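Local coordinates for protein endo-1,3-beta-glucanase, family GH16 (Zobellia galactanivorans, PDB 5FUI) that probably binds laminarin, a beta-1,3-glucan, through the C-terminal family 6 carbohydrate-binding module of this laminarinase, at residues S75-G80 / G110-G115; T82-L87 / Q103-S108. All coordinates share one frame; numbering follows the deposited sequence. Where two conformers were deposited one is given.

Contact 1 of 2, residues S75-G80 / G110-G115; sequences SDLEAG and GTYQFG. With APY (2-aminomethyl-pyridine), chain C.
S75 meets G115 through its backbone: the CA-H of S75 points at G115 O. D76 then pairs with G115 in antiparallel fashion, its N giving a 2.9 Å hydrogen bond to G115 O and its O receiving the straighter one from G115 N (167°). D76 projects on the sheet face where G115 has only hydrogen; chi1 of 75° sets its CG between its own N and carbonyl carbon, and OD2 takes a 2.7 Å bond from the amine N of 2-aminomethyl-pyridine. D76 OD1, more weakly bonded to that amine, is met from above the carboxylate plane by G80 N and also accepts from a water that links A79 N and Q113 O. An alanine at D76 would probably leave the ligand amine without its carboxylate mate and the G80 N-H and water without this acceptor. L77 turns to the other face of the sheet, dividing its methyls: CD1 lies over one face of the Y112 ring in a CH-pi contact, 4.0 Å from the centroid, and CD2 reaches the F114 edge in the ring plane, 3.8 Å from CD1 of F114. E78 leaves the strand, yet its N bonds Q113 O at 2.8 Å. A bend at chi2 (-65°) turns CD back, and OE2 then accepts from Q113 N, a nearly linear 2.8 Å bond received on the anti side of the carboxylate; a side chain here does the work of a strand carbonyl. One sheet face thus buries hydrocarbon. On the other, D76 and G115 join W44 and Y117 around the ligand, two aromatics and an acid consistent with a sugar-binding cleft as in family 6 modules, and D76 would balance the amine's probable positive charge.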
loop_
_atom_site.group_PDB
_atom_site.type_symbol
_atom_site.label_atom_id
_atom_site.label_comp_id
_atom_site.label_asym_id
_atom_site.label_seq_id
_atom_site.Cartn_x
_atom_site.Cartn_y
_atom_site.Cartn_z
ATOM N N SER A 75 5.602 4.235 -2.145
ATOM C CA SER A 75 4.605 4.070 -3.233
ATOM C C SER A 75 5.118 4.822 -4.486
ATOM O O SER A 75 5.794 5.858 -4.389
ATOM C CB SER A 75 3.218 4.571 -2.861
ATOM O OG SER A 75 3.335 5.904 -2.416
ATOM N N ASP A 76 4.811 4.235 -5.664
ATOM C CA ASP A 76 5.287 4.824 -6.918
ATOM C C ASP A 76 4.392 4.484 -8.071
ATOM O O ASP A 76 3.569 3.552 -7.964
ATOM C CB ASP A 76 6.721 4.331 -7.212
ATOM C CG ASP A 76 6.758 2.926 -7.690
ATOM O OD1 ASP A 76 6.522 2.672 -8.866
ATOM O OD2 ASP A 76 6.941 1.977 -6.868
ATOM N N LEU A 77 4.519 5.262 -9.154
ATOM C CA LEU A 77 3.830 4.949 -10.402
ATOM C C LEU A 77 4.866 4.581 -11.486
ATOM O O LEU A 77 5.983 5.181 -11.559
ATOM C CB LEU A 77 3.067 6.211 -10.872
ATOM C CG LEU A 77 2.061 6.763 -9.873
ATOM C CD1 LEU A 77 1.466 8.049 -10.449
ATOM C CD2 LEU A 77 1.053 5.702 -9.382
ATOM N N GLU A 78 4.476 3.565 -12.283
ATOM C CA GLU A 78 5.297 3.150 -13.461
ATOM C C GLU A 78 6.694 2.761 -13.094
ATOM O O GLU A 78 7.700 3.289 -13.663
ATOM C CB GLU A 78 5.313 4.301 -14.518
ATOM C CG GLU A 78 3.899 4.582 -15.036
ATOM C CD GLU A 78 3.384 3.328 -15.813
ATOM O OE1 GLU A 78 4.046 2.820 -16.752
ATOM O OE2 GLU A 78 2.343 2.737 -15.505
ATOM N N ALA A 79 6.807 1.881 -12.105
ATOM C CA ALA A 79 8.130 1.352 -11.733
ATOM C C ALA A 79 9.175 2.435 -11.394
ATOM O O ALA A 79 10.364 2.447 -11.848
ATOM C CB ALA A 79 8.631 0.309 -12.788
ATOM N N GLY A 80 8.707 3.450 -10.645
ATOM C CA GLY A 80 9.591 4.477 -10.103
ATOM C C GLY A 80 9.767 5.656 -11.010
ATOM O O GLY A 80 10.483 6.553 -10.643
ATOM N N GLY A 110 -4.178 10.025 -15.386
ATOM C CA GLY A 110 -3.711 8.963 -16.244
ATOM C C GLY A 110 -4.038 7.629 -15.606
ATOM O O GLY A 110 -4.624 7.583 -14.505
ATOM N N THR A 111 -3.627 6.540 -16.247
ATOM C CA THR A 111 -3.770 5.215 -15.715
ATOM C C THR A 111 -2.367 4.622 -15.612
ATOM O O THR A 111 -1.615 4.662 -16.617
ATOM C CB THR A 111 -4.622 4.327 -16.680
ATOM O OG1 THR A 111 -5.933 4.912 -16.708
ATOM C CG2 THR A 111 -4.743 2.872 -16.134
ATOM N N TYR A 112 -2.021 4.126 -14.422
ATOM C CA TYR A 112 -0.672 3.770 -14.070
ATOM C C TYR A 112 -0.584 2.434 -13.369
ATOM O O TYR A 112 -1.517 1.993 -12.687
ATOM C CB TYR A 112 -0.057 4.856 -13.088
ATOM C CG TYR A 112 -0.159 6.267 -13.617
ATOM C CD1 TYR A 112 0.723 6.715 -14.535
ATOM C CD2 TYR A 112 -1.086 7.157 -13.166
ATOM C CE1 TYR A 112 0.673 8.011 -15.000
ATOM C CE2 TYR A 112 -1.181 8.468 -13.616
ATOM C CZ TYR A 112 -0.309 8.895 -14.537
ATOM O OH TYR A 112 -0.404 10.203 -15.001
ATOM N N GLN A 113 0.593 1.833 -13.475
ATOM C CA GLN A 113 0.967 0.709 -12.627
ATOM C C GLN A 113 1.370 1.316 -11.275
ATOM O O GLN A 113 2.305 2.127 -11.211
ATOM C CB GLN A 113 2.113 -0.094 -13.269
ATOM C CG GLN A 113 2.646 -1.258 -12.470
ATOM C CD GLN A 113 3.692 -2.068 -13.265
ATOM O OE1 GLN A 113 3.320 -2.901 -14.093
ATOM N NE2 GLN A 113 5.015 -1.831 -13.001
ATOM N N PHE A 114 0.691 0.878 -10.209
ATOM C CA PHE A 114 0.931 1.402 -8.845
ATOM C C PHE A 114 1.761 0.413 -8.048
ATOM O O PHE A 114 1.398 -0.779 -8.012
ATOM C CB PHE A 114 -0.444 1.655 -8.235
ATOM C CG PHE A 114 -0.441 2.203 -6.812
ATOM C CD1 PHE A 114 -0.226 3.554 -6.543
ATOM C CD2 PHE A 114 -0.726 1.354 -5.779
ATOM C CE1 PHE A 114 -0.233 4.000 -5.230
ATOM C CE2 PHE A 114 -0.760 1.814 -4.478
ATOM C CZ PHE A 114 -0.488 3.123 -4.206
ATOM N N GLY A 115 2.904 0.830 -7.464
ATOM C CA GLY A 115 3.787 -0.086 -6.805
ATOM C C GLY A 115 3.983 0.282 -5.334
ATOM O O GLY A 115 4.087 1.470 -5.007
HETATM N N APY C . 7.397 -0.326 -8.138
HETATM C CM APY C . 7.149 -1.357 -7.148
HETATM C C2 APY C . 7.835 -2.401 -8.014
HETATM C C3 APY C . 9.145 -2.719 -7.747
HETATM C C4 APY C . 9.857 -3.623 -8.572
HETATM C C5 APY C . 9.231 -4.115 -9.731
HETATM C C6 APY C . 7.914 -3.781 -10.005
HETATM N N1 APY C . 7.263 -2.893 -9.170
HETATM O O HOH W 1 4.784 1.003 -10.115
#

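Contact 2 of 2, residues T82-L87 / Q103-S108; sequences TVLGEL and QTVNVS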
loop_
_atom_site.group_PDB
_atom_site.type_symbol
_atom_site.label_atom_id
_atom_site.label_comp_id
_atom_site.label_asym_id
_atom_site.label_seq_id
_atom_site.Cartn_x
_atom_site.Cartn_y
_atom_site.Cartn_z
ATOM N N THR A 82 7.547 7.857 -11.256
ATOM C CA THR A 82 7.076 8.941 -10.374
ATOM C C THR A 82 7.072 8.337 -8.976
ATOM O O THR A 82 6.394 7.315 -8.766
ATOM C CB THR A 82 5.622 9.343 -10.741
ATOM O OG1 THR A 82 5.747 10.019 -12.014
ATOM C CG2 THR A 82 5.054 10.376 -9.725
ATOM N N VAL A 83 7.807 8.939 -8.060
ATOM C CA VAL A 83 7.755 8.477 -6.688
ATOM C C VAL A 83 6.716 9.299 -5.936
ATOM O O VAL A 83 6.718 10.545 -5.968
ATOM C CB VAL A 83 9.148 8.603 -5.985
ATOM C CG1 VAL A 83 9.108 8.293 -4.490
ATOM C CG2 VAL A 83 10.121 7.625 -6.674
ATOM N N LEU A 84 5.805 8.616 -5.235
ATOM C CA LEU A 84 4.730 9.321 -4.543
ATOM C C LEU A 84 5.142 9.637 -3.102
ATOM O O LEU A 84 4.757 10.648 -2.573
ATOM C CB LEU A 84 3.444 8.502 -4.555
ATOM C CG LEU A 84 2.917 8.191 -5.979
ATOM C CD1 LEU A 84 1.776 7.163 -5.840
ATOM C CD2 LEU A 84 2.503 9.523 -6.682
ATOM N N GLY A 85 5.992 8.813 -2.512
ATOM C CA GLY A 85 6.482 9.078 -1.157
ATOM C C GLY A 85 6.521 7.799 -0.346
ATOM O O GLY A 85 6.423 6.696 -0.883
ATOM N N GLU A 86 6.837 7.983 0.938
ATOM C CA GLU A 86 7.066 6.873 1.814
ATOM C C GLU A 86 6.132 6.936 3.014
ATOM O O GLU A 86 5.698 7.996 3.483
ATOM C CB GLU A 86 8.479 6.828 2.298
ATOM C CG GLU A 86 9.487 6.731 1.169
ATOM C CD GLU A 86 10.956 6.763 1.554
ATOM O OE1 GLU A 86 11.275 6.598 2.726
ATOM O OE2 GLU A 86 11.705 6.906 0.586
ATOM N N LEU A 87 5.786 5.755 3.547
ATOM C CA LEU A 87 4.855 5.625 4.670
ATOM C C LEU A 87 5.578 4.829 5.752
ATOM O O LEU A 87 6.196 3.803 5.463
ATOM C CB LEU A 87 3.585 4.733 4.217
ATOM C CG LEU A 87 2.559 5.333 3.233
ATOM C CD1 LEU A 87 1.981 6.648 3.788
ATOM C CD2 LEU A 87 3.182 5.489 1.833
ATOM N N GLN A 103 -0.935 9.394 2.733
ATOM C CA GLN A 103 -0.116 10.442 2.149
ATOM C C GLN A 103 -1.020 11.272 1.243
ATOM O O GLN A 103 -2.006 10.768 0.744
ATOM C CB GLN A 103 1.034 9.806 1.363
ATOM C CG GLN A 103 0.562 9.005 0.147
ATOM C CD GLN A 103 1.628 8.160 -0.540
ATOM O OE1 GLN A 103 1.256 7.300 -1.311
ATOM N NE2 GLN A 103 2.891 8.409 -0.326
ATOM N N THR A 104 -0.662 12.539 1.088
ATOM C CA THR A 104 -1.366 13.444 0.155
ATOM C C THR A 104 -0.408 13.844 -0.922
ATOM O O THR A 104 0.651 14.456 -0.608
ATOM C CB THR A 104 -1.949 14.671 0.893
ATOM O OG1 THR A 104 -2.887 14.250 1.890
ATOM C CG2 THR A 104 -2.707 15.581 -0.029
ATOM N N VAL A 105 -0.714 13.428 -2.162
ATOM C CA VAL A 105 0.275 13.597 -3.201
ATOM C C VAL A 105 -0.394 14.075 -4.508
ATOM O O VAL A 105 -1.556 13.871 -4.739
ATOM C CB VAL A 105 1.137 12.309 -3.253
ATOM C CG1 VAL A 105 0.304 11.042 -3.530
ATOM C CG2 VAL A 105 2.373 12.439 -4.114
ATOM N N ASN A 106 0.376 14.706 -5.375
ATOM C CA ASN A 106 -0.130 15.271 -6.603
ATOM C C ASN A 106 0.190 14.375 -7.769
ATOM O O ASN A 106 1.317 13.992 -7.932
ATOM C CB ASN A 106 0.538 16.630 -6.769
ATOM C CG ASN A 106 -0.067 17.455 -7.872
ATOM O OD1 ASN A 106 -0.799 18.394 -7.604
ATOM N ND2 ASN A 106 0.293 17.156 -9.118
ATOM N N VAL A 107 -0.835 14.024 -8.542
ATOM C CA VAL A 107 -0.694 13.090 -9.648
ATOM C C VAL A 107 -1.355 13.717 -10.855
ATOM O O VAL A 107 -2.450 14.234 -10.714
ATOM C CB VAL A 107 -1.410 11.750 -9.287
ATOM C CG1 VAL A 107 -1.213 10.768 -10.413
ATOM C CG2 VAL A 107 -0.751 11.190 -8.028
ATOM N N SER A 108 -0.716 13.664 -12.041
ATOM C CA SER A 108 -1.447 14.120 -13.250
ATOM C C SER A 108 -2.346 12.986 -13.767
ATOM O O SER A 108 -2.046 11.739 -13.638
ATOM C CB SER A 108 -0.502 14.617 -14.345
ATOM O OG SER A 108 0.330 13.556 -14.724
HETATM O O HOH W 2 4.265 9.877 1.930
#
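CD2 of L84 touches two valines of the facing strand and crosses both side chains at about a right angle. It meets CG2 of V107 at 3.9 Å; V105 was modelled in two conformers, and in one of them its CG2 also packs on this methyl. Farther along, L87 and Q103 likewise cross at about a right angle: CD2 of L87 rests against the amide of Q103, 3.6 Å from its NE2. Q103 runs extended beyond CG, carrying a polar group in among the leucines. Its OE1 is satisfied by the hydroxyls of Y62 and S75, and its NE2 gives a 3.0 Å bond to a water that in turn donates to E86 O. These partners would fix the rotation of the amide. Between the leucines, the backbone of G85 would press a CB against the carbonyl O before it, and such a CB would also sit tightly against NE2 of Q103. Two residues, L84 and G85, sit opposite the single S75, a classic beta bulge in an edge strand. With no direct hydrogen bond joining the segments and their axes 7.5 Å apart, this is the face-to-face packing of two sheets, as in the beta-sandwich of family 6 modules.

How the contacts relate
After the earlier strands, the chain runs through strand 72-77, turns through residues 78-81 and returns as strand 82-88, its neighbour in the five-stranded sheet. It then crosses to strand 97-107, at the margin of the four-stranded sheet, where contact 2 closes the inner loop. A short turn brings it back as strand 110-118, which pairs with strand 72-77, and contact 1 closes the outer loop, with contact 2 nested inside. Contact 1 therefore acts within one sheet, contact 2 between the two. They meet directly: L77 N lies 2.8 Å from T82 O, a probable hydrogen bond between neighbouring strands, and F114 packs on L84 in the interior.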